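Local coordinates for protein EF0056 (Enterococcus faecalis, PDB 6ORI) that is an enterococcal surface protein whose function is not established, its immunoglobulin-like N-terminal region binding calcium and probably contributing to biofilm formation, at residues S162-Y167 with F190-D195. Numbering follows the deposited sequence.
Sequences SDRLMY and FLTDQD. With CA (calcium ion), chain B.
A bidentate salt bridge between Arg164 and Asp195 ties the lead-in to strand 166-173 to the loop that follows its antiparallel neighbour, strand 184-189, in the first half of this immunoglobulin-like surface protein. The arginine chain bends at chi2 (-55°) and again at chi3 (-52°), and its guanidinium meets the carboxylate end-on, the two planes only 3° apart. NH1 of Arg164 donates to OD2 of Asp195 at 2.6 Å and NH2 to OD1 at 2.7 Å, both nearly straight and both onto syn lone pairs. The anti lone pair of Asp195 OD2 accepts from N of Thr192 (2.8 Å), so the carboxylate also braces the type I turn from Thr192 to Asp195. NE2 of Gln194 sits over the centre of one guanidinium face, 3.3 Å from CZ of Arg164, with the amide plane tilted against it. A water at the guanidinium edge, in its plane, accepts from NE of Arg164 and N of Leu165 and donates to O of Phe190. Beyond it the backbones join directly, N of Phe190 to O of Leu165 at 2.8 Å. The Tyr167 ring then turns its edge, at CD2, to the Phe190 face in a T-shaped pair, while the side chains of Leu74 and Pro38 touch both aromatic residues. At the other end, O of Ser162 and OD1 of Asp163 bind the calcium ion, whose ligand Asp374 also accepts from N of Arg164 through OD2. With two straight bonds and the two groups nearly coplanar, the guanidinium has little freedom to rotate, and the pairing of opposite charges probably favours an ionised Asp195; the bridge holds the loop to Arg164, the residue directly after the calcium ligand Asp163.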
loop_
_atom_site.group_PDB
_atom_site.type_symbol
_atom_site.label_atom_id
_atom_site.label_comp_id
_atom_site.label_asym_id
_atom_site.label_seq_id
_atom_site.Cartn_x
_atom_site.Cartn_y
_atom_site.Cartn_z
ATOM N N SER A 162 4.642 17.447 -8.907
ATOM C CA SER A 162 3.240 17.367 -9.296
ATOM C C SER A 162 2.735 15.938 -9.559
ATOM O O SER A 162 1.559 15.677 -9.432
ATOM C CB SER A 162 2.976 18.251 -10.510
ATOM O OG SER A 162 3.663 17.787 -11.655
ATOM N N ASP A 163 3.612 15.044 -10.022
ATOM C CA ASP A 163 3.273 13.628 -10.226
ATOM C C ASP A 163 4.276 12.793 -9.418
ATOM O O ASP A 163 5.476 12.733 -9.738
ATOM C CB ASP A 163 3.394 13.213 -11.701
ATOM C CG ASP A 163 2.193 13.589 -12.555
ATOM O OD1 ASP A 163 1.140 13.970 -12.035
ATOM O OD2 ASP A 163 2.300 13.437 -13.797
ATOM N N ARG A 164 3.815 12.132 -8.371
ATOM C CA ARG A 164 4.703 11.274 -7.596
ATOM C C ARG A 164 5.124 10.050 -8.419
ATOM O O ARG A 164 4.408 9.625 -9.311
ATOM C CB ARG A 164 4.026 10.833 -6.297
ATOM C CG ARG A 164 3.536 11.985 -5.406
ATOM C CD ARG A 164 4.644 12.965 -5.084
ATOM N NE ARG A 164 5.851 12.335 -4.555
ATOM C CZ ARG A 164 6.341 12.486 -3.319
ATOM N NH1 ARG A 164 7.470 11.847 -2.987
ATOM N NH2 ARG A 164 5.716 13.253 -2.418
ATOM N N LEU A 165 6.288 9.508 -8.093
ATOM C CA LEU A 165 6.846 8.341 -8.781
ATOM C C LEU A 165 6.219 7.085 -8.234
ATOM O O LEU A 165 6.486 6.680 -7.107
ATOM C CB LEU A 165 8.357 8.259 -8.606
ATOM C CG LEU A 165 9.170 9.411 -9.208
ATOM C CD1 LEU A 165 10.592 9.380 -8.631
ATOM C CD2 LEU A 165 9.188 9.362 -10.726
ATOM N N MET A 166 5.380 6.468 -9.038
ATOM C CA MET A 166 4.617 5.337 -8.582
ATOM C C MET A 166 5.295 3.995 -8.729
ATOM O O MET A 166 6.242 3.814 -9.516
ATOM C CB MET A 166 3.278 5.313 -9.301
ATOM C CG MET A 166 3.332 4.925 -10.763
ATOM S SD MET A 166 3.392 3.148 -11.131
ATOM C CE MET A 166 1.734 2.691 -10.701
ATOM N N TYR A 167 4.790 3.044 -7.954
ATOM C CA TYR A 167 5.045 1.628 -8.185
ATOM C C TYR A 167 3.755 0.868 -7.911
ATOM O O TYR A 167 2.902 1.337 -7.156
ATOM C CB TYR A 167 6.172 1.103 -7.310
ATOM C CG TYR A 167 5.995 1.278 -5.826
ATOM C CD1 TYR A 167 5.174 0.443 -5.085
ATOM C CD2 TYR A 167 6.698 2.264 -5.156
ATOM C CE1 TYR A 167 5.040 0.632 -3.702
ATOM C CE2 TYR A 167 6.590 2.440 -3.798
ATOM C CZ TYR A 167 5.775 1.622 -3.082
ATOM O OH TYR A 167 5.693 1.834 -1.721
ATOM N N PHE A 190 7.458 6.317 -4.455
ATOM C CA PHE A 190 8.783 6.471 -3.895
ATOM C C PHE A 190 8.920 7.768 -3.131
ATOM O O PHE A 190 8.562 8.826 -3.626
ATOM C CB PHE A 190 9.841 6.421 -5.019
ATOM C CG PHE A 190 9.981 5.074 -5.697
ATOM C CD1 PHE A 190 10.828 4.115 -5.195
ATOM C CD2 PHE A 190 9.283 4.800 -6.871
ATOM C CE1 PHE A 190 10.953 2.889 -5.840
ATOM C CE2 PHE A 190 9.430 3.580 -7.516
ATOM C CZ PHE A 190 10.280 2.641 -6.996
ATOM N N LEU A 191 9.455 7.667 -1.929
ATOM C CA LEU A 191 9.718 8.849 -1.108
ATOM C C LEU A 191 10.990 9.532 -1.533
ATOM O O LEU A 191 11.952 8.895 -1.971
ATOM C CB LEU A 191 9.840 8.472 0.366
ATOM C CG LEU A 191 8.642 7.769 0.976
ATOM C CD1 LEU A 191 8.915 7.543 2.450
ATOM C CD2 LEU A 191 7.382 8.573 0.787
ATOM N N THR A 192 10.998 10.845 -1.394
ATOM C CA THR A 192 12.139 11.650 -1.762
ATOM C C THR A 192 12.320 12.691 -0.669
ATOM O O THR A 192 11.641 12.640 0.349
ATOM C CB THR A 192 11.904 12.333 -3.097
ATOM O OG1 THR A 192 10.792 13.228 -2.986
ATOM C CG2 THR A 192 11.619 11.315 -4.187
ATOM N N ASP A 193 13.238 13.631 -0.876
ATOM C CA ASP A 193 13.585 14.588 0.169
ATOM C C ASP A 193 12.511 15.649 0.382
ATOM O O ASP A 193 12.610 16.458 1.305
ATOM C CB ASP A 193 14.929 15.258 -0.144
ATOM C CG ASP A 193 16.113 14.485 0.415
ATOM O OD1 ASP A 193 16.077 14.117 1.612
ATOM O OD2 ASP A 193 17.081 14.243 -0.344
ATOM N N GLN A 194 11.487 15.645 -0.466
ATOM C CA GLN A 194 10.363 16.555 -0.294
ATOM C C GLN A 194 9.359 15.984 0.698
ATOM O O GLN A 194 8.378 16.643 1.052
ATOM C CB GLN A 194 9.669 16.847 -1.629
ATOM C CG GLN A 194 8.806 15.714 -2.169
ATOM C CD GLN A 194 8.163 16.058 -3.502
ATOM O OE1 GLN A 194 7.779 17.205 -3.740
ATOM N NE2 GLN A 194 8.048 15.067 -4.380
ATOM N N ASP A 195 9.604 14.752 1.137
ATOM C CA ASP A 195 8.711 14.084 2.077
ATOM C C ASP A 195 9.284 14.171 3.469
ATOM O O ASP A 195 10.347 13.623 3.755
ATOM C CB ASP A 195 8.496 12.645 1.645
ATOM C CG ASP A 195 7.896 12.570 0.271
ATOM O OD1 ASP A 195 6.861 13.236 0.067
ATOM O OD2 ASP A 195 8.475 11.914 -0.620
HETATM CA CA CA B . -0.334 15.167 -10.748
HETATM O O HOH W 1 7.692 10.313 -5.638
#